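Soluble lytic transglycosylase SLT70 (Escherichia coli, PDB 1QTE) cleaves the beta-1,4-glycosidic bonds between N-acetylmuramic acid and N-acetylglucosamine in peptidoglycan, leaving a 1,6-anhydro bond in the muramic acid residue. Local coordinates at residues A[475-480]-A[589-594]; A[495-500]-A[527-532]; A[552-557]-A[582-587]. All blocks are in the same frame, centred on the assembly; numbering follows the deposited sequence.

Overall arrangement
Of the segments, 475-480 comes first, at the end of helix 468-479, and opens interaction 1. The loop that leads into helix 499-509, residues 495-500, then packs on helix 523-540 at 527-532, which closes interaction 2. The end of helix 545-554 and the start of helix 556-566 supply 552-557. This segment meets the start of helix 582-601 at 582-587 and closes interaction 3. Further along that same helix, 589-594 returns to 475-480 and closes interaction 1. Interactions 2 and 3 therefore stand in series, both nested inside the loop of interaction 1. Together they tie the helices of the lysozyme-like domain around one bound N-acetylglucosamine. Glu-478, Tyr-552 and Tyr-587 link the three contacts.

Interaction 1 of 3, residues A[475-480]-A[589-594]; sequences ARQESA and KNVLAY. With NAG (2-acetamido-2-deoxy-beta-D-glucopyranose), chain B; DAL (D-alanine), chain Q.
Helices 475-479 and 589-594 cross at 136°, closer to antiparallel than to parallel, with axes 9.6 Å apart at the nearest point, and this sets Arg-476 and Gln-477 against Asn-590, Val-591 and Tyr-594. Gln-477 is the centre of the contact. Its CG lies anti to the backbone N (chi1 166°), and a bend at the CB-CG bond brings the amide across Asn-590, the two side chains nearly at right angles. Asn-590 ND2 donates to Gln-477 OE1 at 2.9 Å, with an N-H...O angle of 151°. OE1 lies close to the amide plane of Asn-590, while ND2 is tilted out of the glutamine carbonyl plane. A water within hydrogen-bonding distance of OE1 and of Tyr-594 OH bridges the two helices. The other branch, Gln-477 NE2, gives a hydrogen bond of 2.9 Å to O6 of the N-acetylglucosamine. Nearer the backbone, Gln-477 CB rests on Val-591 CG2 at 3.9 Å. A leucine here would probably leave Asn-590 ND2 and the sugar O6 each without this mate. Arg-476 packs on Tyr-594. Its CG meets Tyr-594 CD2 obliquely at 3.7 Å, and Tyr-594 CE2 lies over one face of the guanidinium. The edge of that group takes the carboxylate of the bound D-alanine, with NH2 to O at 2.8 Å and NH1 to OXT at 3.0 Å. Arg-448 also bonds this D-alanine. Glu-478 turns away from helix 589-594, and its OE1 accepts from O4 of the sugar at 2.7 Å. This is the substrate cleft of a lysozyme-like domain: the helix with the predicted active-site glutamate holds the sugar, and Arg-476, two residues earlier, grips the D-alanine carboxylate, consistent with a site for the peptide part of the substrate.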
loop_
_atom_site.group_PDB
_atom_site.type_symbol
_atom_site.label_atom_id
_atom_site.label_comp_id
_atom_site.label_asym_id
_atom_site.label_seq_id
_atom_site.Cartn_x
_atom_site.Cartn_y
_atom_site.Cartn_z
ATOM N N ALA A 475 -5.915 -14.144 -6.332
ATOM C CA ALA A 475 -6.967 -13.487 -5.551
ATOM C C ALA A 475 -6.490 -13.146 -4.132
ATOM O O ALA A 475 -6.711 -12.029 -3.644
ATOM C CB ALA A 475 -8.215 -14.359 -5.510
ATOM N N ARG A 476 -5.807 -14.095 -3.494
ATOM C CA ARG A 476 -5.274 -13.911 -2.141
ATOM C C ARG A 476 -4.346 -12.693 -2.086
ATOM O O ARG A 476 -4.462 -11.855 -1.188
ATOM C CB ARG A 476 -4.513 -15.166 -1.705
ATOM C CG ARG A 476 -3.714 -15.028 -0.415
ATOM C CD ARG A 476 -4.599 -14.663 0.773
ATOM N NE ARG A 476 -3.835 -14.616 2.017
ATOM C CZ ARG A 476 -3.030 -13.618 2.382
ATOM N NH1 ARG A 476 -2.899 -12.542 1.623
ATOM N NH2 ARG A 476 -2.381 -13.681 3.534
ATOM N N GLN A 477 -3.448 -12.588 -3.066
ATOM C CA GLN A 477 -2.514 -11.463 -3.135
ATOM C C GLN A 477 -3.246 -10.150 -3.402
ATOM O O GLN A 477 -2.951 -9.129 -2.781
ATOM C CB GLN A 477 -1.476 -11.710 -4.239
ATOM C CG GLN A 477 -0.642 -10.486 -4.642
ATOM C CD GLN A 477 0.262 -9.962 -3.541
ATOM O OE1 GLN A 477 0.675 -10.701 -2.641
ATOM N NE2 GLN A 477 0.576 -8.674 -3.607
ATOM N N GLU A 478 -4.211 -10.190 -4.318
ATOM C CA GLU A 478 -4.956 -9.001 -4.693
ATOM C C GLU A 478 -5.869 -8.388 -3.633
ATOM O O GLU A 478 -5.788 -7.190 -3.356
ATOM C CB GLU A 478 -5.796 -9.275 -5.953
ATOM C CG GLU A 478 -4.987 -9.513 -7.240
ATOM C CD GLU A 478 -4.269 -8.261 -7.753
ATOM O OE1 GLU A 478 -4.322 -7.205 -7.096
ATOM O OE2 GLU A 478 -3.641 -8.336 -8.832
ATOM N N SER A 479 -6.701 -9.219 -3.012
ATOM C CA SER A 479 -7.692 -8.720 -2.055
ATOM C C SER A 479 -7.662 -9.239 -0.627
ATOM O O SER A 479 -8.469 -8.791 0.193
ATOM C CB SER A 479 -9.077 -9.044 -2.601
ATOM O OG SER A 479 -9.245 -10.456 -2.660
ATOM N N ALA A 480 -6.769 -10.177 -0.326
ATOM C CA ALA A 480 -6.730 -10.777 1.010
ATOM C C ALA A 480 -8.134 -11.334 1.330
ATOM O O ALA A 480 -8.567 -11.365 2.484
ATOM C CB ALA A 480 -6.279 -9.760 2.056
ATOM N N LYS A 589 6.752 -12.884 -6.539
ATOM C CA LYS A 589 7.300 -13.706 -5.464
ATOM C C LYS A 589 6.178 -14.201 -4.545
ATOM O O LYS A 589 6.082 -15.396 -4.254
ATOM C CB LYS A 589 8.336 -12.915 -4.654
ATOM C CG LYS A 589 9.632 -12.634 -5.405
ATOM C CD LYS A 589 10.584 -11.830 -4.551
ATOM C CE LYS A 589 11.920 -11.601 -5.240
ATOM N NZ LYS A 589 12.812 -10.747 -4.379
ATOM N N ASN A 590 5.311 -13.287 -4.127
ATOM C CA ASN A 590 4.194 -13.644 -3.249
ATOM C C ASN A 590 3.268 -14.656 -3.920
ATOM O O ASN A 590 2.935 -15.674 -3.327
ATOM C CB ASN A 590 3.357 -12.412 -2.872
ATOM C CG ASN A 590 4.020 -11.534 -1.842
ATOM O OD1 ASN A 590 5.084 -11.856 -1.314
ATOM N ND2 ASN A 590 3.374 -10.420 -1.523
ATOM N N VAL A 591 2.862 -14.384 -5.159
ATOM C CA VAL A 591 1.937 -15.291 -5.852
ATOM C C VAL A 591 2.482 -16.711 -6.023
ATOM O O VAL A 591 1.736 -17.679 -5.856
ATOM C CB VAL A 591 1.448 -14.726 -7.228
ATOM C CG1 VAL A 591 0.622 -15.786 -7.976
ATOM C CG2 VAL A 591 0.584 -13.486 -7.006
ATOM N N LEU A 592 3.768 -16.834 -6.361
ATOM C CA LEU A 592 4.376 -18.153 -6.529
ATOM C C LEU A 592 4.394 -18.886 -5.182
ATOM O O LEU A 592 4.083 -20.072 -5.118
ATOM C CB LEU A 592 5.790 -18.044 -7.117
ATOM C CG LEU A 592 5.871 -17.458 -8.538
ATOM C CD1 LEU A 592 7.322 -17.445 -9.008
ATOM C CD2 LEU A 592 5.003 -18.249 -9.507
ATOM N N ALA A 593 4.725 -18.165 -4.112
ATOM C CA ALA A 593 4.739 -18.760 -2.772
ATOM C C ALA A 593 3.318 -19.173 -2.360
ATOM O O ALA A 593 3.110 -20.292 -1.869
ATOM C CB ALA A 593 5.325 -17.782 -1.755
ATOM N N TYR A 594 2.338 -18.312 -2.641
ATOM C CA TYR A 594 0.943 -18.584 -2.285
ATOM C C TYR A 594 0.355 -19.758 -3.056
ATOM O O TYR A 594 -0.452 -20.510 -2.514
ATOM C CB TYR A 594 0.053 -17.361 -2.502
ATOM C CG TYR A 594 0.374 -16.153 -1.645
ATOM C CD1 TYR A 594 1.355 -16.199 -0.651
ATOM C CD2 TYR A 594 -0.292 -14.952 -1.859
ATOM C CE1 TYR A 594 1.667 -15.060 0.110
ATOM C CE2 TYR A 594 0.003 -13.827 -1.121
ATOM C CZ TYR A 594 0.981 -13.878 -0.137
ATOM O OH TYR A 594 1.256 -12.736 0.583
HETATM C C1 NAG B . -2.821 -5.072 -3.195
HETATM C C2 NAG B . -3.819 -4.175 -3.954
HETATM C C3 NAG B . -3.985 -4.583 -5.451
HETATM C C4 NAG B . -2.577 -4.670 -6.105
HETATM C C5 NAG B . -1.601 -5.556 -5.233
HETATM C C6 NAG B . -0.183 -5.363 -5.787
HETATM C C7 NAG B . -5.723 -3.311 -2.619
HETATM C C8 NAG B . -7.058 -3.711 -1.988
HETATM N N2 NAG B . -5.095 -4.281 -3.277
HETATM O O3 NAG B . -4.813 -3.622 -6.127
HETATM O O4 NAG B . -2.622 -5.184 -7.440
HETATM O O5 NAG B . -1.562 -5.085 -3.887
HETATM O O6 NAG B . 0.738 -6.101 -5.004
HETATM O O7 NAG B . -5.277 -2.166 -2.525
HETATM N N DAL Q . 0.539 -8.716 3.968
HETATM C CA DAL Q . 0.877 -10.087 4.342
HETATM C CB DAL Q . 2.195 -10.495 3.684
HETATM C C DAL Q . -0.223 -11.076 3.982
HETATM O O DAL Q . -0.258 -12.155 4.608
HETATM O OXT DAL Q . -1.033 -10.761 3.089
HETATM O O HOH W 1 0.217 -10.357 0.130
#

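Interaction 2 of 3, residues A[495-500]-A[527-532]; sequences MQIMPG and INIGTS. With NAG (2-acetamido-2-deoxy-beta-D-glucopyranose), chain B; SO4 (sulfate ion), chain J.
Met-495 SD lies against Gly-530 CA at 3.7 Å, over the backbone of helix 527-532. The bend at the last torsion (chi3 74°) turns CE along the peptide, where it meets Gly-530 C at 3.8 Å. Beside it, Ile-497 CD1 reaches Gly-530 N at 3.5 Å and touches Ile-529 CB at 4.1 Å. Gly-530 thus takes both side chains directly on its main chain. A CB there would point at them and run into the sulfur. Thr-531 turns its side chain away. Its OG1 donates to Ile-527 O at 2.6 Å, and the same carbonyl takes the Thr-531 backbone N-H.

The second shell fixes the loop. Asn-526 OD1 bonds Met-495 N, and Met-495 O accepts from Tyr-552 OH. Gln-496 and Ile-497 both face Ser-492 in a G1 beta bulge. Gln-496 serves the sugar instead: its OE1 accepts from O3 of the N-acetylglucosamine at 3.0 Å. Further on, helix 499-509 begins, and Gly-500 N donates to O2 of a sulfate, probably from the crystallisation liquor, at 2.9 Å.

No hydrogen bond joins the two segments. The contact rests on the fit of sulfur and methyl groups to the helix backbone at Gly-530. Polar bonds do the rest: Asn-526 and Tyr-552 fix Met-495, while Gln-496 NE2 bonds Gly-493 O.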
loop_
_atom_site.group_PDB
_atom_site.type_symbol
_atom_site.label_atom_id
_atom_site.label_comp_id
_atom_site.label_asym_id
_atom_site.label_seq_id
_atom_site.Cartn_x
_atom_site.Cartn_y
_atom_site.Cartn_z
ATOM N N MET A 495 -10.306 -10.193 -7.266
ATOM C CA MET A 495 -9.168 -10.208 -8.172
ATOM C C MET A 495 -8.715 -8.813 -8.606
ATOM O O MET A 495 -7.907 -8.664 -9.527
ATOM C CB MET A 495 -9.452 -11.153 -9.351
ATOM C CG MET A 495 -9.742 -12.575 -8.869
ATOM S SD MET A 495 -9.925 -13.869 -10.124
ATOM C CE MET A 495 -8.199 -14.080 -10.618
ATOM N N GLN A 496 -9.221 -7.794 -7.903
ATOM C CA GLN A 496 -8.842 -6.406 -8.151
ATOM C C GLN A 496 -8.831 -6.045 -9.631
ATOM O O GLN A 496 -7.798 -5.691 -10.202
ATOM C CB GLN A 496 -7.484 -6.138 -7.498
ATOM C CG GLN A 496 -7.579 -6.073 -5.967
ATOM C CD GLN A 496 -8.299 -4.821 -5.498
ATOM O OE1 GLN A 496 -7.709 -3.748 -5.427
ATOM N NE2 GLN A 496 -9.589 -4.946 -5.207
ATOM N N ILE A 497 -10.013 -6.121 -10.228
ATOM C CA ILE A 497 -10.190 -5.842 -11.644
ATOM C C ILE A 497 -10.501 -4.372 -11.899
ATOM O O ILE A 497 -11.360 -3.796 -11.244
ATOM C CB ILE A 497 -11.336 -6.716 -12.220
ATOM C CG1 ILE A 497 -11.072 -8.196 -11.894
ATOM C CG2 ILE A 497 -11.431 -6.542 -13.752
ATOM C CD1 ILE A 497 -12.248 -9.123 -12.194
ATOM N N MET A 498 -9.759 -3.764 -12.829
ATOM C CA MET A 498 -9.971 -2.368 -13.209
ATOM C C MET A 498 -11.180 -2.347 -14.155
ATOM O O MET A 498 -11.426 -3.318 -14.870
ATOM C CB MET A 498 -8.728 -1.832 -13.926
ATOM C CG MET A 498 -7.526 -1.578 -13.015
ATOM S SD MET A 498 -7.834 -0.223 -11.872
ATOM C CE MET A 498 -7.895 1.168 -13.007
ATOM N N PRO A 499 -11.969 -1.263 -14.142
ATOM C CA PRO A 499 -13.143 -1.167 -15.013
ATOM C C PRO A 499 -12.825 -1.376 -16.491
ATOM O O PRO A 499 -13.549 -2.076 -17.188
ATOM C CB PRO A 499 -13.662 0.246 -14.734
ATOM C CG PRO A 499 -13.281 0.447 -13.287
ATOM C CD PRO A 499 -11.868 -0.084 -13.264
ATOM N N GLY A 500 -11.702 -0.823 -16.942
ATOM C CA GLY A 500 -11.312 -0.962 -18.339
ATOM C C GLY A 500 -10.977 -2.403 -18.686
ATOM O O GLY A 500 -11.367 -2.906 -19.743
ATOM N N ILE A 527 -14.836 -13.357 -10.011
ATOM C CA ILE A 527 -14.085 -14.579 -10.320
ATOM C C ILE A 527 -14.230 -14.983 -11.797
ATOM O O ILE A 527 -13.273 -15.420 -12.431
ATOM C CB ILE A 527 -14.523 -15.722 -9.368
ATOM C CG1 ILE A 527 -14.025 -15.407 -7.953
ATOM C CG2 ILE A 527 -13.976 -17.084 -9.832
ATOM C CD1 ILE A 527 -14.605 -16.305 -6.872
ATOM N N ASN A 528 -15.419 -14.803 -12.350
ATOM C CA ASN A 528 -15.681 -15.126 -13.757
ATOM C C ASN A 528 -14.784 -14.261 -14.664
ATOM O O ASN A 528 -14.005 -14.775 -15.465
ATOM C CB ASN A 528 -17.172 -14.862 -14.056
ATOM C CG ASN A 528 -17.568 -15.136 -15.514
ATOM O OD1 ASN A 528 -16.862 -15.802 -16.264
ATOM N ND2 ASN A 528 -18.722 -14.618 -15.904
ATOM N N ILE A 529 -14.856 -12.944 -14.488
ATOM C CA ILE A 529 -14.080 -12.025 -15.319
ATOM C C ILE A 529 -12.581 -12.089 -15.033
ATOM O O ILE A 529 -11.757 -12.051 -15.960
ATOM C CB ILE A 529 -14.623 -10.582 -15.176
ATOM C CG1 ILE A 529 -16.094 -10.552 -15.621
ATOM C CG2 ILE A 529 -13.779 -9.605 -15.998
ATOM C CD1 ILE A 529 -16.768 -9.189 -15.497
ATOM N N GLY A 530 -12.242 -12.229 -13.751
ATOM C CA GLY A 530 -10.848 -12.316 -13.342
ATOM C C GLY A 530 -10.139 -13.558 -13.849
ATOM O O GLY A 530 -9.007 -13.463 -14.350
ATOM N N THR A 531 -10.763 -14.729 -13.704
ATOM C CA THR A 531 -10.148 -15.961 -14.196
ATOM C C THR A 531 -10.039 -15.897 -15.715
ATOM O O THR A 531 -9.135 -16.475 -16.308
ATOM C CB THR A 531 -10.926 -17.228 -13.800
ATOM O OG1 THR A 531 -12.289 -17.110 -14.217
ATOM C CG2 THR A 531 -10.845 -17.466 -12.289
ATOM N N SER A 532 -10.980 -15.205 -16.348
ATOM C CA SER A 532 -10.924 -15.057 -17.793
ATOM C C SER A 532 -9.685 -14.267 -18.219
ATOM O O SER A 532 -8.902 -14.741 -19.041
ATOM C CB SER A 532 -12.193 -14.410 -18.345
ATOM O OG SER A 532 -13.222 -15.371 -18.425
HETATM C C1 NAG B . -2.821 -5.072 -3.195
HETATM C C2 NAG B . -3.819 -4.175 -3.954
HETATM C C3 NAG B . -3.985 -4.583 -5.451
HETATM C C4 NAG B . -2.577 -4.670 -6.105
HETATM C C5 NAG B . -1.601 -5.556 -5.233
HETATM C C6 NAG B . -0.183 -5.363 -5.787
HETATM C C7 NAG B . -5.723 -3.311 -2.619
HETATM C C8 NAG B . -7.058 -3.711 -1.988
HETATM N N2 NAG B . -5.095 -4.281 -3.277
HETATM O O3 NAG B . -4.813 -3.622 -6.127
HETATM O O4 NAG B . -2.622 -5.184 -7.440
HETATM O O5 NAG B . -1.562 -5.085 -3.887
HETATM O O6 NAG B . 0.738 -6.101 -5.004
HETATM O O7 NAG B . -5.277 -2.166 -2.525
HETATM S S SO4 J . -9.790 2.477 -16.122
HETATM O O1 SO4 J . -10.258 3.436 -15.102
HETATM O O2 SO4 J . -10.033 1.099 -15.658
HETATM O O3 SO4 J . -10.514 2.713 -17.385
HETATM O O4 SO4 J . -8.343 2.661 -16.346
#

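Interaction 3 of 3, residues A[552-557]-A[582-587]; sequences YNAGPG and SETRGY. With NAG (2-acetamido-2-deoxy-beta-D-glucopyranose), chain B.
The side-chain amide of Asn-553 is stacked on one face of the Tyr-587 ring, with the two planes 20° apart. Asn-553 CB sits almost over the ring centre, 3.8 Å from the centroid, in a CH-pi contact, and ND2 lies over the same face toward CD2. At the edge, in the ring plane, is O6 of the N-acetylglucosamine, 3.5 Å from Tyr-587 CD2. The ring of Tyr-552 meets Tyr-587 obliquely, with CD1 3.3 Å from Tyr-587 OH. That hydroxyl is hydrogen-bonded to Glu-478 OE2, so the stack probably helps to position a residue that touches the predicted active-site glutamate.

The asparagine reaches across because its CG is anti to the backbone N (chi1 -177°), and both ends of its amide are then used. Asn-553 OD1 accepts from Thr-584 OG1 at 2.8 Å, with the donor in the carbonyl plane. Asn-553 ND2 donates to Glu-583 OE2 at 3.0 Å in a nearly straight bond (164°). This bond arrives on the anti side of the carboxylate and somewhat out of its plane. Two bonds and a stack hold the amide against rotation. This joins the C-terminal end of helix 545-554 to the first turn of helix 582-601, within the lysozyme-like domain and beside its sugar site. Glu-583 is exposed, and its OE2 lies 3.5 Å from C6 of the sugar.

Next in the chain, Ala-554 CB packs on Thr-584 OG1 at 3.6 Å, and Trp-562 touches both residues.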
loop_
_atom_site.group_PDB
_atom_site.type_symbol
_atom_site.label_atom_id
_atom_site.label_comp_id
_atom_site.label_asym_id
_atom_site.label_seq_id
_atom_site.Cartn_x
_atom_site.Cartn_y
_atom_site.Cartn_z
ATOM N N TYR A 552 -0.406 -9.786 -15.260
ATOM C CA TYR A 552 -1.644 -9.438 -14.571
ATOM C C TYR A 552 -1.441 -8.145 -13.779
ATOM O O TYR A 552 -2.310 -7.277 -13.760
ATOM C CB TYR A 552 -2.077 -10.573 -13.634
ATOM C CG TYR A 552 -3.519 -10.467 -13.159
ATOM C CD1 TYR A 552 -3.851 -9.739 -12.013
ATOM C CD2 TYR A 552 -4.554 -11.078 -13.874
ATOM C CE1 TYR A 552 -5.183 -9.618 -11.595
ATOM C CE2 TYR A 552 -5.880 -10.968 -13.469
ATOM C CZ TYR A 552 -6.191 -10.236 -12.329
ATOM O OH TYR A 552 -7.505 -10.124 -11.939
ATOM N N ASN A 553 -0.260 -7.992 -13.190
ATOM C CA ASN A 553 0.059 -6.813 -12.386
ATOM C C ASN A 553 0.553 -5.585 -13.170
ATOM O O ASN A 553 0.077 -4.470 -12.945
ATOM C CB ASN A 553 1.081 -7.195 -11.303
ATOM C CG ASN A 553 1.429 -6.035 -10.373
ATOM O OD1 ASN A 553 2.537 -5.516 -10.411
ATOM N ND2 ASN A 553 0.475 -5.631 -9.534
ATOM N N ALA A 554 1.490 -5.794 -14.089
ATOM C CA ALA A 554 2.081 -4.693 -14.862
ATOM C C ALA A 554 1.634 -4.570 -16.318
ATOM O O ALA A 554 2.000 -3.610 -17.004
ATOM C CB ALA A 554 3.610 -4.789 -14.801
ATOM N N GLY A 555 0.871 -5.546 -16.794
ATOM C CA GLY A 555 0.413 -5.514 -18.180
ATOM C C GLY A 555 1.322 -6.293 -19.124
ATOM O O GLY A 555 2.546 -6.338 -18.922
ATOM N N PRO A 556 0.749 -6.938 -20.160
ATOM C CA PRO A 556 1.471 -7.732 -21.160
ATOM C C PRO A 556 2.639 -7.002 -21.832
ATOM O O PRO A 556 3.676 -7.604 -22.071
ATOM C CB PRO A 556 0.381 -8.072 -22.181
ATOM C CG PRO A 556 -0.848 -8.152 -21.350
ATOM C CD PRO A 556 -0.703 -6.977 -20.406
ATOM N N GLY A 557 2.451 -5.716 -22.141
ATOM C CA GLY A 557 3.491 -4.925 -22.781
ATOM C C GLY A 557 4.775 -4.837 -21.970
ATOM O O GLY A 557 5.866 -4.995 -22.522
ATOM N N SER A 582 9.553 -2.779 -8.384
ATOM C CA SER A 582 9.529 -3.425 -7.071
ATOM C C SER A 582 8.158 -4.028 -6.735
ATOM O O SER A 582 8.092 -5.098 -6.135
ATOM C CB SER A 582 9.966 -2.446 -5.978
ATOM O OG SER A 582 9.164 -1.283 -5.989
ATOM N N GLU A 583 7.073 -3.342 -7.099
ATOM C CA GLU A 583 5.724 -3.858 -6.836
ATOM C C GLU A 583 5.497 -5.189 -7.557
ATOM O O GLU A 583 5.028 -6.155 -6.960
ATOM C CB GLU A 583 4.637 -2.866 -7.294
ATOM C CG GLU A 583 3.204 -3.417 -7.137
ATOM C CD GLU A 583 2.118 -2.516 -7.741
ATOM O OE1 GLU A 583 2.347 -1.293 -7.872
ATOM O OE2 GLU A 583 1.028 -3.035 -8.084
ATOM N N THR A 584 5.830 -5.226 -8.843
ATOM C CA THR A 584 5.643 -6.434 -9.649
ATOM C C THR A 584 6.567 -7.567 -9.206
ATOM O O THR A 584 6.173 -8.733 -9.197
ATOM C CB THR A 584 5.837 -6.135 -11.152
ATOM O OG1 THR A 584 5.043 -5.000 -11.508
ATOM C CG2 THR A 584 5.391 -7.320 -11.999
ATOM N N ARG A 585 7.796 -7.222 -8.838
ATOM C CA ARG A 585 8.757 -8.220 -8.379
ATOM C C ARG A 585 8.228 -8.880 -7.090
ATOM O O ARG A 585 8.242 -10.105 -6.960
ATOM C CB ARG A 585 10.126 -7.567 -8.145
ATOM C CG ARG A 585 11.240 -8.542 -7.761
ATOM C CD ARG A 585 12.596 -7.851 -7.693
ATOM N NE ARG A 585 12.674 -6.828 -6.656
ATOM C CZ ARG A 585 12.856 -5.531 -6.896
ATOM N NH1 ARG A 585 12.956 -5.088 -8.140
ATOM N NH2 ARG A 585 12.936 -4.670 -5.890
ATOM N N GLY A 586 7.742 -8.064 -6.157
ATOM C CA GLY A 586 7.202 -8.590 -4.909
ATOM C C GLY A 586 5.917 -9.369 -5.140
ATOM O O GLY A 586 5.661 -10.395 -4.492
ATOM N N TYR A 587 5.119 -8.890 -6.091
ATOM C CA TYR A 587 3.847 -9.523 -6.451
ATOM C C TYR A 587 4.101 -10.942 -6.967
ATOM O O TYR A 587 3.460 -11.890 -6.530
ATOM C CB TYR A 587 3.143 -8.681 -7.521
ATOM C CG TYR A 587 1.784 -9.185 -7.978
ATOM C CD1 TYR A 587 1.677 -10.154 -8.977
ATOM C CD2 TYR A 587 0.609 -8.658 -7.446
ATOM C CE1 TYR A 587 0.426 -10.583 -9.440
ATOM C CE2 TYR A 587 -0.653 -9.080 -7.899
ATOM C CZ TYR A 587 -0.732 -10.040 -8.895
ATOM O OH TYR A 587 -1.954 -10.456 -9.361
HETATM C C1 NAG B . -2.821 -5.072 -3.195
HETATM C C2 NAG B . -3.819 -4.175 -3.954
HETATM C C3 NAG B . -3.985 -4.583 -5.451
HETATM C C4 NAG B . -2.577 -4.670 -6.105
HETATM C C5 NAG B . -1.601 -5.556 -5.233
HETATM C C6 NAG B . -0.183 -5.363 -5.787
HETATM C C7 NAG B . -5.723 -3.311 -2.619
HETATM C C8 NAG B . -7.058 -3.711 -1.988
HETATM N N2 NAG B . -5.095 -4.281 -3.277
HETATM O O3 NAG B . -4.813 -3.622 -6.127
HETATM O O4 NAG B . -2.622 -5.184 -7.440
HETATM O O5 NAG B . -1.562 -5.085 -3.887
HETATM O O6 NAG B . 0.738 -6.101 -5.004
HETATM O O7 NAG B . -5.277 -2.166 -2.525
#